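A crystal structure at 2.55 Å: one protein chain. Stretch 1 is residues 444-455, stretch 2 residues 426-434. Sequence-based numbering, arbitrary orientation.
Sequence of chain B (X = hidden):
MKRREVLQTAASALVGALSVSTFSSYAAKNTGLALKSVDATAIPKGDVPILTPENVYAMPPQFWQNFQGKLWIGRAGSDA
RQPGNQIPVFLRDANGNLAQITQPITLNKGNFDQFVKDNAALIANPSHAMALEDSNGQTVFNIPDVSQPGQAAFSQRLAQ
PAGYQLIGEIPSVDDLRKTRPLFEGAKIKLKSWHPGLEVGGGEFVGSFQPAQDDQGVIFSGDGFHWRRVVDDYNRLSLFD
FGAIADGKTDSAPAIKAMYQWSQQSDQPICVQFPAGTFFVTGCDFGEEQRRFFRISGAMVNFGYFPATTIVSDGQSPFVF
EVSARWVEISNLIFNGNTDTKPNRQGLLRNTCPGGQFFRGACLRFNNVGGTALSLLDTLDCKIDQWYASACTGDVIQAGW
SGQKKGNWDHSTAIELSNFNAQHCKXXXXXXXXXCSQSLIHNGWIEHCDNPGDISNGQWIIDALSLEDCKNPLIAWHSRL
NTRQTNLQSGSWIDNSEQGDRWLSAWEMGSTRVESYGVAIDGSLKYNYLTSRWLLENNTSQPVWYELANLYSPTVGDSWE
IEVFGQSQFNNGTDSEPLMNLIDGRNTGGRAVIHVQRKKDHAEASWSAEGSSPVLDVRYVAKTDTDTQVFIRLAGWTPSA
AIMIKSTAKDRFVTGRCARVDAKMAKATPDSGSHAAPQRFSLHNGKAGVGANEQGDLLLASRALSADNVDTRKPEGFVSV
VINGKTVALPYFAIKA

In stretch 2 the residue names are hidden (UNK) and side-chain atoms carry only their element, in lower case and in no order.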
ATOM      1  N   TRP B 444       0.375   8.763 -12.579  1.00 29.66           N
ATOM      2  CA  TRP B 444       0.226   9.229 -13.985  1.00 30.30           C
ATOM      3  C   TRP B 444       0.434  10.747 -14.047  1.00 30.63           C
ATOM      4  O   TRP B 444      -0.204  11.466 -13.257  1.00 30.37           O
ATOM      5  CB  TRP B 444      -1.144   8.830 -14.545  1.00 30.70           C
ATOM      6  CG  TRP B 444      -1.321   7.360 -14.765  1.00 30.92           C
ATOM      7  CD1 TRP B 444      -1.478   6.398 -13.810  1.00 30.88           C
ATOM      8  CD2 TRP B 444      -1.384   6.678 -16.033  1.00 31.28           C
ATOM      9  NE1 TRP B 444      -1.622   5.168 -14.391  1.00 31.15           N
ATOM     10  CE2 TRP B 444      -1.567   5.306 -15.753  1.00 31.31           C
ATOM     11  CE3 TRP B 444      -1.295   7.086 -17.369  1.00 31.55           C
ATOM     12  CZ2 TRP B 444      -1.666   4.347 -16.762  1.00 31.51           C
ATOM     13  CZ3 TRP B 444      -1.391   6.138 -18.365  1.00 31.79           C
ATOM     14  CH2 TRP B 444      -1.576   4.787 -18.063  1.00 31.75           C
ATOM     15  N   ILE B 445       1.312  11.205 -14.941  1.00 31.31           N
ATOM     16  CA  ILE B 445       1.495  12.645 -15.291  1.00 32.01           C
ATOM     17  C   ILE B 445       1.308  12.778 -16.806  1.00 32.92           C
ATOM     18  O   ILE B 445       2.211  12.353 -17.552  1.00 32.90           O
ATOM     19  CB  ILE B 445       2.863  13.178 -14.813  1.00 31.77           C
ATOM     20  CG1 ILE B 445       3.052  12.979 -13.306  1.00 31.47           C
ATOM     21  CG2 ILE B 445       3.043  14.635 -15.217  1.00 31.94           C
ATOM     22  CD1 ILE B 445       4.475  13.171 -12.827  1.00 31.37           C
ATOM     23  N   GLU B 446       0.168  13.327 -17.231  1.00 34.00           N
ATOM     24  CA  GLU B 446      -0.251  13.394 -18.657  1.00 35.09           C
ATOM     25  C   GLU B 446      -0.425  14.859 -19.069  1.00 35.65           C
ATOM     26  O   GLU B 446      -1.059  15.615 -18.311  1.00 35.68           O
ATOM     27  CB  GLU B 446      -1.554  12.619 -18.867  1.00 35.67           C
ATOM     28  CG  GLU B 446      -1.597  11.289 -18.140  1.00 35.68           C
ATOM     29  CD  GLU B 446      -2.716  10.372 -18.597  1.00 36.35           C
ATOM     30  OE1 GLU B 446      -2.669   9.927 -19.762  1.00 37.16           O
ATOM     31  OE2 GLU B 446      -3.637  10.115 -17.795  1.00 36.51           O
ATOM     32  N   HIS B 447       0.125  15.230 -20.230  1.00 36.37           N
ATOM     33  CA  HIS B 447      -0.060  16.550 -20.894  1.00 37.03           C
ATOM     34  C   HIS B 447       0.438  17.686 -19.987  1.00 37.01           C
ATOM     35  O   HIS B 447      -0.072  18.812 -20.129  1.00 37.25           O
ATOM     36  CB  HIS B 447      -1.531  16.728 -21.301  1.00 37.49           C
ATOM     37  CG  HIS B 447      -2.173  15.479 -21.809  1.00 37.66           C
ATOM     38  ND1 HIS B 447      -1.874  14.942 -23.047  1.00 37.93           N
ATOM     39  CD2 HIS B 447      -3.088  14.656 -21.251  1.00 37.58           C
ATOM     40  CE1 HIS B 447      -2.582  13.845 -23.231  1.00 38.07           C
ATOM     41  NE2 HIS B 447      -3.336  13.648 -22.143  1.00 37.79           N
ATOM     42  N   CYS B 448       1.406  17.402 -19.106  1.00 36.83           N
ATOM     43  CA  CYS B 448       2.034  18.380 -18.176  1.00 36.85           C
ATOM     44  C   CYS B 448       3.399  18.797 -18.734  1.00 37.17           C
ATOM     45  O   CYS B 448       4.191  17.901 -19.076  1.00 37.19           O
ATOM     46  CB  CYS B 448       2.198  17.795 -16.778  1.00 36.46           C
ATOM     47  SG  CYS B 448       0.632  17.353 -15.980  1.00 36.16           S
ATOM     48  N   ASP B 449       3.658  20.105 -18.820  1.00 37.71           N
ATOM     49  CA  ASP B 449       4.881  20.677 -19.447  1.00 38.06           C
ATOM     50  C   ASP B 449       6.127  20.206 -18.691  1.00 37.34           C
ATOM     51  O   ASP B 449       7.110  19.836 -19.359  1.00 37.39           O
ATOM     52  CB  ASP B 449       4.830  22.206 -19.501  1.00 38.83           C
ATOM     53  CG  ASP B 449       4.084  22.756 -20.706  1.00 39.74           C
ATOM     54  OD1 ASP B 449       3.403  21.964 -21.392  1.00 40.04           O
ATOM     55  OD2 ASP B 449       4.187  23.976 -20.946  1.00 40.55           O
ATOM     56  N   ASN B 450       6.080  20.219 -17.356  1.00 36.64           N
ATOM     57  CA  ASN B 450       7.241  19.930 -16.471  1.00 36.06           C
ATOM     58  C   ASN B 450       6.832  18.906 -15.414  1.00 35.13           C
ATOM     59  O   ASN B 450       6.393  19.279 -14.328  1.00 34.93           O
ATOM     60  CB  ASN B 450       7.783  21.213 -15.837  1.00 36.32           C
ATOM     61  CG  ASN B 450       8.281  22.203 -16.868  1.00 36.77           C
ATOM     62  OD1 ASN B 450       9.268  21.949 -17.553  1.00 36.71           O
ATOM     63  ND2 ASN B 450       7.602  23.332 -16.988  1.00 37.16           N
ATOM     64  N   PRO B 451       6.943  17.589 -15.711  1.00 34.35           N
ATOM     65  CA  PRO B 451       6.814  16.547 -14.689  1.00 33.71           C
ATOM     66  C   PRO B 451       7.578  16.892 -13.402  1.00 33.12           C
ATOM     67  O   PRO B 451       7.123  16.515 -12.337  1.00 32.79           O
ATOM     68  CB  PRO B 451       7.409  15.318 -15.388  1.00 33.71           C
ATOM     69  CG  PRO B 451       7.053  15.532 -16.845  1.00 34.04           C
ATOM     70  CD  PRO B 451       7.162  17.029 -17.054  1.00 34.39           C
ATOM     71  N   GLY B 452       8.713  17.586 -13.541  1.00 32.85           N
ATOM     72  CA  GLY B 452       9.371  18.326 -12.449  1.00 32.63           C
ATOM     73  C   GLY B 452      10.793  17.859 -12.192  1.00 32.35           C
ATOM     74  O   GLY B 452      11.454  17.391 -13.145  1.00 32.43           O
ATOM     75  N   ASP B 453      11.243  17.989 -10.939  1.00 31.86           N
ATOM     76  CA  ASP B 453      12.653  17.795 -10.513  1.00 31.61           C
ATOM     77  C   ASP B 453      12.703  16.810  -9.340  1.00 30.86           C
ATOM     78  O   ASP B 453      12.157  17.141  -8.270  1.00 30.78           O
ATOM     79  CB  ASP B 453      13.286  19.138 -10.137  1.00 32.06           C
ATOM     80  CG  ASP B 453      14.749  19.042  -9.743  1.00 32.29           C
ATOM     81  OD1 ASP B 453      15.427  18.117 -10.230  1.00 32.30           O
ATOM     82  OD2 ASP B 453      15.197  19.893  -8.951  1.00 32.67           O
ATOM     83  N   ILE B 454      13.330  15.648  -9.546  1.00 30.19           N
ATOM     84  CA  ILE B 454      13.673  14.662  -8.477  1.00 29.64           C
ATOM     85  C   ILE B 454      15.181  14.379  -8.542  1.00 29.47           C
ATOM     86  O   ILE B 454      15.591  13.251  -8.212  1.00 29.44           O
ATOM     87  CB  ILE B 454      12.819  13.381  -8.602  1.00 29.29           C
ATOM     88  CG1 ILE B 454      13.052  12.646  -9.925  1.00 29.29           C
ATOM     89  CG2 ILE B 454      11.346  13.704  -8.394  1.00 29.22           C
ATOM     90  CD1 ILE B 454      12.639  11.193  -9.899  1.00 29.10           C
ATOM     91  N   SER B 455      15.971  15.385  -8.934  1.00 29.38           N
ATOM     92  CA  SER B 455      17.449  15.306  -9.090  1.00 29.31           C
ATOM     93  C   SER B 455      18.109  15.098  -7.721  1.00 28.98           C
ATOM     94  O   SER B 455      17.502  15.489  -6.703  1.00 28.89           O
ATOM     95  CB  SER B 455      17.988  16.539  -9.774  1.00 29.66           C
ATOM     96  OG  SER B 455      17.651  17.711  -9.046  1.00 29.85           O
ATOM     97  N   UNK B 426       3.480  25.433 -16.658  1.00 43.20           N
ATOM     98  CA  UNK B 426       4.183  26.634 -16.165  1.00 43.06           C
ATOM     99  C   UNK B 426       4.966  26.374 -14.889  1.00 42.36           C
ATOM    100  O   UNK B 426       5.749  27.260 -14.497  1.00 42.97           O
ATOM    101  N   UNK B 427       4.760  25.216 -14.255  1.00 41.28           N
ATOM    102  CA  UNK B 427       5.419  24.834 -12.991  1.00 40.34           C
ATOM    103  C   UNK B 427       5.705  23.346 -12.931  1.00 39.52           C
ATOM    104  O   UNK B 427       5.222  22.612 -13.819  1.00 39.71           O
ATOM    105  N   UNK B 428       6.455  22.917 -11.912  1.00 38.43           N
ATOM    106  CA  UNK B 428       6.895  21.512 -11.716  1.00 37.46           C
ATOM    107  C   UNK B 428       5.826  20.763 -10.917  1.00 36.44           C
ATOM    108  O   UNK B 428       5.502  21.216  -9.808  1.00 36.55           O
ATOM    109  c   UNK B 428      10.617  22.433 -10.912  1.00 38.22           C
ATOM    110  c   UNK B 428       8.251  21.487 -11.003  1.00 37.55           C
ATOM    111  n   UNK B 428      12.921  23.348 -11.042  1.00 38.96           N
ATOM    112  c   UNK B 428       9.358  22.241 -11.728  1.00 38.09           C
ATOM    113  c   UNK B 428      11.517  23.503 -11.492  1.00 38.73           C
ATOM    114  N   UNK B 429       5.297  19.664 -11.464  1.00 35.45           N
ATOM    115  CA  UNK B 429       4.303  18.786 -10.777  1.00 34.54           C
ATOM    116  C   UNK B 429       4.954  18.265  -9.491  1.00 33.72           C
ATOM    117  O   UNK B 429       4.305  18.338  -8.431  1.00 33.46           O
ATOM    118  c   UNK B 429       3.820  17.642 -11.691  1.00 34.47           C
ATOM    119  c   UNK B 429       2.957  16.633 -10.947  1.00 34.15           C
ATOM    120  c   UNK B 429       3.076  18.175 -12.908  1.00 34.89           C
ATOM    121  N   UNK B 430       6.195  17.780  -9.591  1.00 33.20           N
ATOM    122  CA  UNK B 430       7.054  17.392  -8.439  1.00 32.56           C
ATOM    123  C   UNK B 430       8.281  18.310  -8.408  1.00 32.31           C
ATOM    124  O   UNK B 430       9.126  18.190  -9.308  1.00 32.43           O
ATOM    125  c   UNK B 430       5.282  14.973  -7.782  1.00 32.11           C
ATOM    126  c   UNK B 430       7.473  15.923  -8.578  1.00 32.34           C
ATOM    127  c   UNK B 430       6.905  13.519  -9.002  1.00 32.12           C
ATOM    128  c   UNK B 430       6.349  14.928  -8.865  1.00 32.22           C
ATOM    129  N   UNK B 431       8.356  19.204  -7.420  1.00 32.04           N
ATOM    130  CA  UNK B 431       9.550  20.044  -7.131  1.00 32.02           C
ATOM    131  C   UNK B 431      10.225  19.470  -5.880  1.00 31.52           C
ATOM    132  O   UNK B 431      10.087  20.074  -4.798  1.00 31.51           O
ATOM    133  c   UNK B 431       9.171  21.522  -6.995  1.00 32.36           C
ATOM    134  o   UNK B 431      11.510  21.994  -6.823  1.00 32.81           O
ATOM    135  c   UNK B 431      10.365  22.443  -6.857  1.00 32.73           C
ATOM    136  n   UNK B 431      10.108  23.737  -6.770  1.00 33.02           N
ATOM    137  N   UNK B 432      10.918  18.338  -6.034  1.00 31.05           N
ATOM    138  CA  UNK B 432      11.417  17.503  -4.908  1.00 30.82           C
ATOM    139  C   UNK B 432      12.881  17.123  -5.126  1.00 30.94           C
ATOM    140  O   UNK B 432      13.211  15.941  -5.205  1.00 30.58           O
ATOM    141  c   UNK B 432      10.526  16.260  -4.805  1.00 30.44           C
ATOM    142  c   UNK B 432       9.054  16.524  -4.487  1.00 30.24           C
ATOM    143  c   UNK B 432       8.238  15.249  -4.614  1.00 29.99           C
ATOM    144  c   UNK B 432       8.889  17.119  -3.099  1.00 30.26           C
ATOM    145  N   UNK B 433      13.807  18.106  -5.210  1.00 31.40           N
ATOM    146  CA  UNK B 433      15.240  17.811  -5.238  1.00 31.65           C
ATOM    147  C   UNK B 433      15.744  17.250  -3.898  1.00 31.76           C
ATOM    148  O   UNK B 433      15.165  17.572  -2.874  1.00 31.86           O
ATOM    149  c   UNK B 433      15.891  19.173  -5.533  1.00 32.07           C
ATOM    150  c   UNK B 433      14.880  20.188  -5.041  1.00 32.06           C
ATOM    151  c   UNK B 433      13.530  19.549  -5.291  1.00 31.73           C
ATOM    152  N   UNK B 434      16.794  16.423  -3.947  1.00 31.80           N
ATOM    153  CA  UNK B 434      17.493  15.856  -2.761  1.00 31.86           C
ATOM    154  C   UNK B 434      16.490  15.151  -1.839  1.00 31.41           C
ATOM    155  O   UNK B 434      16.502  15.434  -0.625  1.00 31.58           O
ATOM    156  n   UNK B 434      21.864  20.461  -0.707  1.00 34.70           N
ATOM    157  c   UNK B 434      21.936  20.234  -2.009  1.00 34.60           C
ATOM    158  n   UNK B 434      22.826  20.884  -2.739  1.00 35.10           N
ATOM    159  c   UNK B 434      20.108  18.581  -1.885  1.00 33.52           C
ATOM    160  c   UNK B 434      18.228  16.962  -1.996  1.00 32.47           C
ATOM    161  n   UNK B 434      21.120  19.356  -2.586  1.00 34.09           N
ATOM    162  c   UNK B 434      19.302  17.680  -2.798  1.00 32.94           C
TER
HETATM  163  O   HOH W   1       3.908  21.149 -15.555  1.00 37.15           O
HETATM  164  O   HOH W   2      13.840  22.035  -8.350  1.00 38.68           O
HETATM  165  O   HOH W   3      15.270  14.259  -5.317  1.00 29.18           O

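Position 426 has no side-chain atoms, and its phi/psi of 118/-11 would jam a CB against the preceding carbonyl oxygen; it is Gly426. Position 427 likewise ends at its backbone. Its O lies 3.5 Å from Asn450 CB and accepts a hydrogen bond from water 1 (2.6 Å from the water O to the O of 427), while Asn450 N donates to the same water O at 3.0 Å. With no side-chain atom modelled, this is Gly427.

Position 428 carries four carbons in an unbranched row ending in nitrogen, and the CB of 428 is 3.7 Å from Gly452 CA; the row identifies Lys428. Lys428 NZ donates to water 2 (3.1 Å to the water O), and that water O donates to Asp453 OD2 at 2.6 Å, so the amine and the carboxylate meet through solvent.

At position 429 one carbon bears two others, a fork directly at CB, and the tips meet Cys448 and Ile445, an apolar setting that suits Val429. Val429 CG2 lies 4.0 Å from Cys448 CB and Val429 CG1 4.2 Å from Ile445 CD1. Val429 N donates to Asn450 O (3.1 Å, 168°).

Position 430 has four carbons forked at the second, and the CB of 430 is 4.5 Å from Ile454 CG2; the fork is that of Leu430. Leu430 N donates to Pro451 O (3.2 Å), and Leu430 O accepts from Asp453 N (2.7 Å).

Position 431 shows two carbons, the second carrying one oxygen and one nitrogen: a carboxamide, hence Asn431. Asn431 OD1 accepts from water 2 at 2.8 Å from the water O.

Position 432 repeats the four-carbon fork, with the CB of 432 4.5 Å from Ile454 CG2, and is Leu432. Leu432 N donates to Asp453 O (2.8 Å).

At position 433 three carbons close a ring onto the backbone N, and the CB of 433 lies 3.6 Å from Asp453 OD2; the ring makes it Pro433.

Position 434 has three carbons, a nitrogen, then a carbon bearing two more nitrogens, a guanidinium: Arg434. The side chain starts away from stretch 1, but the backbone N of Arg434 donates to Ser455 O (3.0 Å, 170°).

The contact is chiefly a parallel backbone pairing, with Gly452 bridging Leu430 and Asp453 bridging Asn431. Gly452 permits this approach: its ideal CB would stand 1.9 Å from Leu430 O. Val429 adds apolar packing, and water 2 links the polar ends of Lys428, Asn431 and Asp453. Asp453 OD1 meanwhile accepts from Ser455 N (3.1 Å) and Ser455 OG (2.6 Å), two bonds within stretch 1. Together the stretches bury 650 Å².

Stretch 2, residues 426-434: GGKVLNLPR
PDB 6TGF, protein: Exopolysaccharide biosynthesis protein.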